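Local coordinates for pollen-specific leucine-rich repeat extensin-like protein 1 (Arabidopsis thaliana, PDB 6TME) that probably acts in the pollen cell wall, where its leucine-rich repeat domain may bind RALF signalling peptides as in related LRX proteins, at residues 106-109 and 110-114; 178-182 and 183-187. All blocks are in the same frame, centred on the assembly; numbering follows the deposited sequence.

Contact 1: residues 106-109 and 110-114; sequences GYLP and PELGL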
ATOM      1  N   GLY A 106       3.608 -18.247  14.864  1.00 31.32           N
ATOM      2  CA  GLY A 106       3.509 -19.570  14.274  1.00 23.86           C
ATOM      3  C   GLY A 106       3.876 -19.465  12.806  1.00 27.07           C
ATOM      4  O   GLY A 106       4.654 -18.609  12.407  1.00 32.51           O
ATOM      5  N   TYR A 107       3.301 -20.357  12.007  1.00 21.71           N
ATOM      6  CA  TYR A 107       3.417 -20.300  10.564  1.00 25.65           C
ATOM      7  C   TYR A 107       2.102 -20.782   9.970  1.00 31.61           C
ATOM      8  O   TYR A 107       1.208 -21.234  10.690  1.00 30.84           O
ATOM      9  CB  TYR A 107       4.592 -21.142  10.060  1.00 22.55           C
ATOM     10  CG  TYR A 107       4.450 -22.635  10.268  1.00 22.50           C
ATOM     11  CD1 TYR A 107       4.682 -23.209  11.512  1.00 23.89           C
ATOM     12  CD2 TYR A 107       4.105 -23.477   9.208  1.00 31.18           C
ATOM     13  CE1 TYR A 107       4.599 -24.575  11.702  1.00 24.90           C
ATOM     14  CE2 TYR A 107       4.002 -24.849   9.388  1.00 19.82           C
ATOM     15  CZ  TYR A 107       4.255 -25.391  10.643  1.00 32.49           C
ATOM     16  OH  TYR A 107       4.152 -26.752  10.853  1.00 36.79           O
ATOM     17  N   LEU A 108       1.971 -20.668   8.645  1.00 27.61           N
ATOM     18  CA  LEU A 108       0.733 -21.075   7.993  1.00 31.07           C
ATOM     19  C   LEU A 108       0.956 -22.422   7.328  1.00 31.20           C
ATOM     20  O   LEU A 108       1.687 -22.495   6.328  1.00 33.35           O
ATOM     21  CB  LEU A 108       0.259 -20.047   6.958  1.00 30.66           C
ATOM     22  CG  LEU A 108       0.186 -18.529   7.200  1.00 32.65           C
ATOM     23  CD1 LEU A 108      -0.553 -17.841   6.029  1.00 23.90           C
ATOM     24  CD2 LEU A 108      -0.467 -18.167   8.514  1.00 28.22           C
ATOM     25  N   PRO A 109       0.341 -23.494   7.817  1.00 24.80           N
ATOM     26  CA  PRO A 109       0.622 -24.824   7.283  1.00 27.39           C
ATOM     27  C   PRO A 109      -0.126 -25.068   5.985  1.00 25.82           C
ATOM     28  O   PRO A 109      -1.140 -24.407   5.708  1.00 26.49           O
ATOM     29  CB  PRO A 109       0.142 -25.762   8.405  1.00 28.19           C
ATOM     30  CG  PRO A 109      -0.934 -24.988   9.107  1.00 31.96           C
ATOM     31  CD  PRO A 109      -0.546 -23.522   8.991  1.00 27.00           C
ATOM     32  N   PRO A 110       0.347 -26.012   5.168  1.00 30.66           N
ATOM     33  CA  PRO A 110      -0.357 -26.348   3.920  1.00 32.74           C
ATOM     34  C   PRO A 110      -1.816 -26.657   4.110  1.00 32.49           C
ATOM     35  O   PRO A 110      -2.616 -26.402   3.202  1.00 30.80           O
ATOM     36  CB  PRO A 110       0.388 -27.595   3.423  1.00 24.96           C
ATOM     37  CG  PRO A 110       1.723 -27.510   4.058  1.00 38.59           C
ATOM     38  CD  PRO A 110       1.506 -26.892   5.397  1.00 34.31           C
ATOM     39  N   GLU A 111      -2.189 -27.194   5.275  1.00 28.52           N
ATOM     40  CA  GLU A 111      -3.560 -27.642   5.495  1.00 38.29           C
ATOM     41  C   GLU A 111      -4.558 -26.492   5.425  1.00 33.66           C
ATOM     42  O   GLU A 111      -5.746 -26.733   5.176  1.00 29.26           O
ATOM     43  CB  GLU A 111      -3.672 -28.365   6.849  1.00 43.28           C
ATOM     44  CG  GLU A 111      -3.090 -29.770   6.875  1.00 52.60           C
ATOM     45  CD  GLU A 111      -1.554 -29.808   6.889  1.00 67.63           C
ATOM     46  OE1 GLU A 111      -0.902 -28.743   7.014  1.00 64.12           O
ATOM     47  OE2 GLU A 111      -0.997 -30.923   6.763  1.00 73.11           O
ATOM     48  N   LEU A 112      -4.107 -25.246   5.617  1.00 33.61           N
ATOM     49  CA  LEU A 112      -5.010 -24.114   5.446  1.00 28.45           C
ATOM     50  C   LEU A 112      -5.607 -24.086   4.047  1.00 30.24           C
ATOM     51  O   LEU A 112      -6.662 -23.466   3.841  1.00 28.25           O
ATOM     52  CB  LEU A 112      -4.277 -22.801   5.749  1.00 24.26           C
ATOM     53  CG  LEU A 112      -3.839 -22.678   7.218  1.00 23.97           C
ATOM     54  CD1 LEU A 112      -3.132 -21.379   7.524  1.00 18.13           C
ATOM     55  CD2 LEU A 112      -5.028 -22.880   8.156  1.00 28.81           C
ATOM     56  N   GLY A 113      -4.976 -24.774   3.088  1.00 20.74           N
ATOM     57  CA  GLY A 113      -5.560 -24.924   1.762  1.00 27.73           C
ATOM     58  C   GLY A 113      -6.914 -25.616   1.754  1.00 33.50           C
ATOM     59  O   GLY A 113      -7.593 -25.615   0.715  1.00 24.80           O
ATOM     60  N   LEU A 114      -7.322 -26.205   2.885  1.00 24.05           N
ATOM     61  CA  LEU A 114      -8.631 -26.824   2.966  1.00 27.21           C
ATOM     62  C   LEU A 114      -9.750 -25.810   3.193  1.00 32.43           C
ATOM     63  O   LEU A 114     -10.919 -26.159   3.031  1.00 27.39           O
ATOM     64  CB  LEU A 114      -8.640 -27.881   4.080  1.00 31.51           C
ATOM     65  CG  LEU A 114      -7.818 -29.155   3.804  1.00 34.79           C
ATOM     66  CD1 LEU A 114      -7.605 -29.936   5.071  1.00 30.75           C
ATOM     67  CD2 LEU A 114      -8.413 -30.054   2.708  1.00 19.29           C
TER
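One face of the puckered P109 ring is taken by L112, whose CG and CD1 lie on the same side of the ring's mean plane, while the E111 carboxylate reaches the CB end of that ring. On the covered face the nearest approach is L112 CD1 to P109 CD, 3.7 Å. At the edge, E111 OE1 stands 3.5 Å from P109 CB, a van der Waals contact that the glutamate makes because its chain bends at chi2 (74°). The flat group here is the P109 carbonyl: L112 N comes to it from above its plane, 46° out, and so is not on a lone pair. The bond is still sound, with L112 N 3.1 Å from P109 O and an N-H...O angle of 158°. Next to it, L112 CG also packs on P109 O at 3.5 Å. The branch that crosses the proline continues to L108, where L112 CD1 meets L108 CB at 3.7 Å. Two further i to i+3 bonds, G113 N to P110 O and L114 N to E111 O, are the evidence for a short 3-10 turn starting at P110. G106-Y107-L108-P109 fits the GxIP part of the plant-type leucine-rich repeat consensus (LxGxIP). The turn follows strand 105-106 and leads toward strand 120-122; W54 of helix 43-56 packs against L108, P109 and L112, A53 of that helix touches E111, and S135 OG hydrogen-bonds P110 O.

Contact 2: residues 178-182 and 183-187; sequences GKLPP and EIFDK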
ATOM      1  N   GLY A 178      13.621  -9.436  -3.237  1.00 33.28           N
ATOM      2  CA  GLY A 178      13.782  -9.792  -4.636  1.00 29.09           C
ATOM      3  C   GLY A 178      12.935  -8.922  -5.549  1.00 26.80           C
ATOM      4  O   GLY A 178      12.424  -7.862  -5.165  1.00 24.36           O
ATOM      5  N   LYS A 179      12.787  -9.392  -6.784  1.00 29.04           N
ATOM      6  CA  LYS A 179      12.064  -8.644  -7.799  1.00 33.06           C
ATOM      7  C   LYS A 179      10.564  -8.699  -7.537  1.00 38.54           C
ATOM      8  O   LYS A 179      10.038  -9.635  -6.923  1.00 40.88           O
ATOM      9  CB  LYS A 179      12.344  -9.208  -9.199  1.00 32.88           C
ATOM     10  CG  LYS A 179      13.809  -9.217  -9.603  1.00 44.12           C
ATOM     11  CD  LYS A 179      14.013  -9.930 -10.946  1.00 46.96           C
ATOM     12  CE  LYS A 179      15.427  -9.706 -11.472  1.00 55.03           C
ATOM     13  NZ  LYS A 179      15.639 -10.306 -12.823  1.00 62.94           N
ATOM     14  N   LEU A 180       9.889  -7.728  -8.043  1.00 33.23           N
ATOM     15  CA  LEU A 180       8.435  -7.690  -7.993  1.00 36.12           C
ATOM     16  C   LEU A 180       7.851  -8.328  -9.252  1.00 39.15           C
ATOM     17  O   LEU A 180       8.231  -7.946 -10.362  1.00 46.11           O
ATOM     18  CB  LEU A 180       7.969  -6.258  -7.875  1.00 27.56           C
ATOM     19  CG  LEU A 180       6.566  -5.959  -7.424  1.00 36.49           C
ATOM     20  CD1 LEU A 180       6.407  -6.567  -6.057  1.00 40.92           C
ATOM     21  CD2 LEU A 180       6.377  -4.424  -7.395  1.00 30.15           C
ATOM     22  N   PRO A 181       6.939  -9.289  -9.132  1.00 39.19           N
ATOM     23  CA  PRO A 181       6.340  -9.907 -10.334  1.00 33.51           C
ATOM     24  C   PRO A 181       5.546  -8.882 -11.119  1.00 39.15           C
ATOM     25  O   PRO A 181       4.522  -8.377 -10.630  1.00 37.07           O
ATOM     26  CB  PRO A 181       5.422 -11.003  -9.764  1.00 30.96           C
ATOM     27  CG  PRO A 181       5.848 -11.177  -8.324  1.00 31.35           C
ATOM     28  CD  PRO A 181       6.408  -9.854  -7.883  1.00 34.64           C
ATOM     29  N   PRO A 182       5.982  -8.537 -12.335  1.00 40.15           N
ATOM     30  CA  PRO A 182       5.246  -7.509 -13.096  1.00 36.18           C
ATOM     31  C   PRO A 182       3.784  -7.858 -13.289  1.00 33.78           C
ATOM     32  O   PRO A 182       2.931  -6.965 -13.304  1.00 33.58           O
ATOM     33  CB  PRO A 182       5.998  -7.439 -14.439  1.00 40.09           C
ATOM     34  CG  PRO A 182       7.367  -8.045 -14.171  1.00 40.51           C
ATOM     35  CD  PRO A 182       7.142  -9.077 -13.070  1.00 34.10           C
ATOM     36  N   GLU A 183       3.453  -9.138 -13.401  1.00 34.12           N
ATOM     37  CA  GLU A 183       2.062  -9.497 -13.638  1.00 31.08           C
ATOM     38  C   GLU A 183       1.133  -9.087 -12.494  1.00 27.97           C
ATOM     39  O   GLU A 183      -0.084  -9.100 -12.691  1.00 30.39           O
ATOM     40  CB  GLU A 183       1.959 -11.005 -13.912  1.00 38.11           C
ATOM     41  CG  GLU A 183       2.566 -11.917 -12.848  1.00 47.06           C
ATOM     42  CD  GLU A 183       4.035 -12.270 -13.108  1.00 54.91           C
ATOM     43  OE1 GLU A 183       4.743 -11.468 -13.753  1.00 48.92           O
ATOM     44  OE2 GLU A 183       4.478 -13.359 -12.669  1.00 55.39           O
ATOM     45  N   ILE A 184       1.665  -8.697 -11.324  1.00 27.94           N
ATOM     46  CA  ILE A 184       0.810  -8.272 -10.213  1.00 28.76           C
ATOM     47  C   ILE A 184      -0.081  -7.101 -10.617  1.00 34.47           C
ATOM     48  O   ILE A 184      -1.214  -6.985 -10.137  1.00 36.64           O
ATOM     49  CB  ILE A 184       1.646  -7.921  -8.959  1.00 34.05           C
ATOM     50  CG1 ILE A 184       0.746  -7.743  -7.736  1.00 38.50           C
ATOM     51  CG2 ILE A 184       2.342  -6.591  -9.135  1.00 40.84           C
ATOM     52  CD1 ILE A 184       0.090  -9.010  -7.258  1.00 42.14           C
ATOM     53  N   PHE A 185       0.395  -6.224 -11.508  1.00 33.37           N
ATOM     54  CA  PHE A 185      -0.423  -5.094 -11.939  1.00 35.25           C
ATOM     55  C   PHE A 185      -1.440  -5.470 -13.011  1.00 35.75           C
ATOM     56  O   PHE A 185      -2.270  -4.623 -13.374  1.00 34.25           O
ATOM     57  CB  PHE A 185       0.489  -3.934 -12.389  1.00 32.88           C
ATOM     58  CG  PHE A 185       1.308  -3.381 -11.261  1.00 29.16           C
ATOM     59  CD1 PHE A 185       0.690  -2.713 -10.213  1.00 28.25           C
ATOM     60  CD2 PHE A 185       2.668  -3.615 -11.188  1.00 31.58           C
ATOM     61  CE1 PHE A 185       1.419  -2.244  -9.129  1.00 26.02           C
ATOM     62  CE2 PHE A 185       3.400  -3.150 -10.110  1.00 36.73           C
ATOM     63  CZ  PHE A 185       2.767  -2.461  -9.077  1.00 35.52           C
ATOM     64  N   ASP A 186      -1.416  -6.722 -13.500  1.00 34.17           N
ATOM     65  CA  ASP A 186      -2.454  -7.221 -14.404  1.00 37.01           C
ATOM     66  C   ASP A 186      -3.707  -7.679 -13.656  1.00 37.08           C
ATOM     67  O   ASP A 186      -4.795  -7.673 -14.240  1.00 36.33           O
ATOM     68  CB  ASP A 186      -1.938  -8.395 -15.247  1.00 41.17           C
ATOM     69  CG  ASP A 186      -0.683  -8.062 -16.036  1.00 50.53           C
ATOM     70  OD1 ASP A 186      -0.591  -6.947 -16.593  1.00 51.50           O
ATOM     71  OD2 ASP A 186       0.222  -8.927 -16.086  1.00 55.12           O
ATOM     72  N   LYS A 187      -3.584  -8.116 -12.400  1.00 28.38           N
ATOM     73  CA  LYS A 187      -4.778  -8.413 -11.609  1.00 34.81           C
ATOM     74  C   LYS A 187      -5.603  -7.141 -11.419  1.00 43.37           C
ATOM     75  O   LYS A 187      -5.074  -6.025 -11.459  1.00 48.98           O
ATOM     76  CB  LYS A 187      -4.396  -8.980 -10.241  1.00 36.11           C
ATOM     77  CG  LYS A 187      -3.321 -10.057 -10.237  1.00 34.03           C
ATOM     78  CD  LYS A 187      -3.905 -11.402 -10.590  1.00 36.95           C
ATOM     79  CE  LYS A 187      -4.772 -11.957  -9.464  1.00 30.12           C
ATOM     80  NZ  LYS A 187      -5.787 -12.886 -10.017  1.00 35.34           N
TER
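E183 folds back over P181 and P182 while L180, I184 and F185 gather apolar groups away from it, in a GKLPP segment that fits the plant-type leucine-rich repeat consensus (LxGxIP) and runs from the end of strand 175-178 into the 3-10 turn that begins at P182. The glutamate CG sits between the backbone N and the carbonyl carbon (chi1 55°), and a bend at chi2 brings the carboxylate back to the prolines. The P182 and E183 side chains cross at a slant, with E183 OE1 3.5 Å from P182 CD. Its carboxyl carbon, E183 CD, rests on P181 CB at 3.8 Å. These are van der Waals contacts of a carboxylate with ring carbons; proline has no N-H to offer it a hydrogen bond.

Over one face of the F185 ring, I184 CG2 lies 3.6 Å above the plane, shifted toward the rim, and L180 CD2 approaches the ring obliquely, 4.2 Å from F185 CE2. F156 and L161 pack on I184, and F156 also touches P181.

Two consecutive backbone bonds set up this arrangement. I184 N donates to P181 O (3.0 Å), and F185 N donates to P182 O (3.2 Å), the second acceptor also being bonded by T206 OG1. In each case the donor nitrogen lies above the carbonyl plane, by 45° and 39°. Just past the turn, K187 NZ hydrogen-bonds W163 O, in the loop before strand 168-170. I184 CG1 is anti to the backbone N, leaving the other branch to face the turn: CG2 of I184 lies 3.2 Å from P181 O.

In contacts 1 and 2 the same leucine-proline-proline-glutamate run enters a 3-10 turn, with P109 and P181 72 residues apart in the chain, but the glutamate's rotamer does not recur: CG is beside the backbone N in E111 and between N and the carbonyl carbon in E183. Their centres are 24 Å apart and their nearest atoms about 16 Å, so they do not touch. Contact 1 precedes strand 120-122 and contact 2 strand 191-193, with strands 144-146 and 168-170 between those two. The centre of contact 1, against helix 43-56, lies about 25 Å, and that of contact 2, among loops, about 13 Å, from the centre of the chain. The residues flanking the attached glycans, such as N258 and N310, belong to neither.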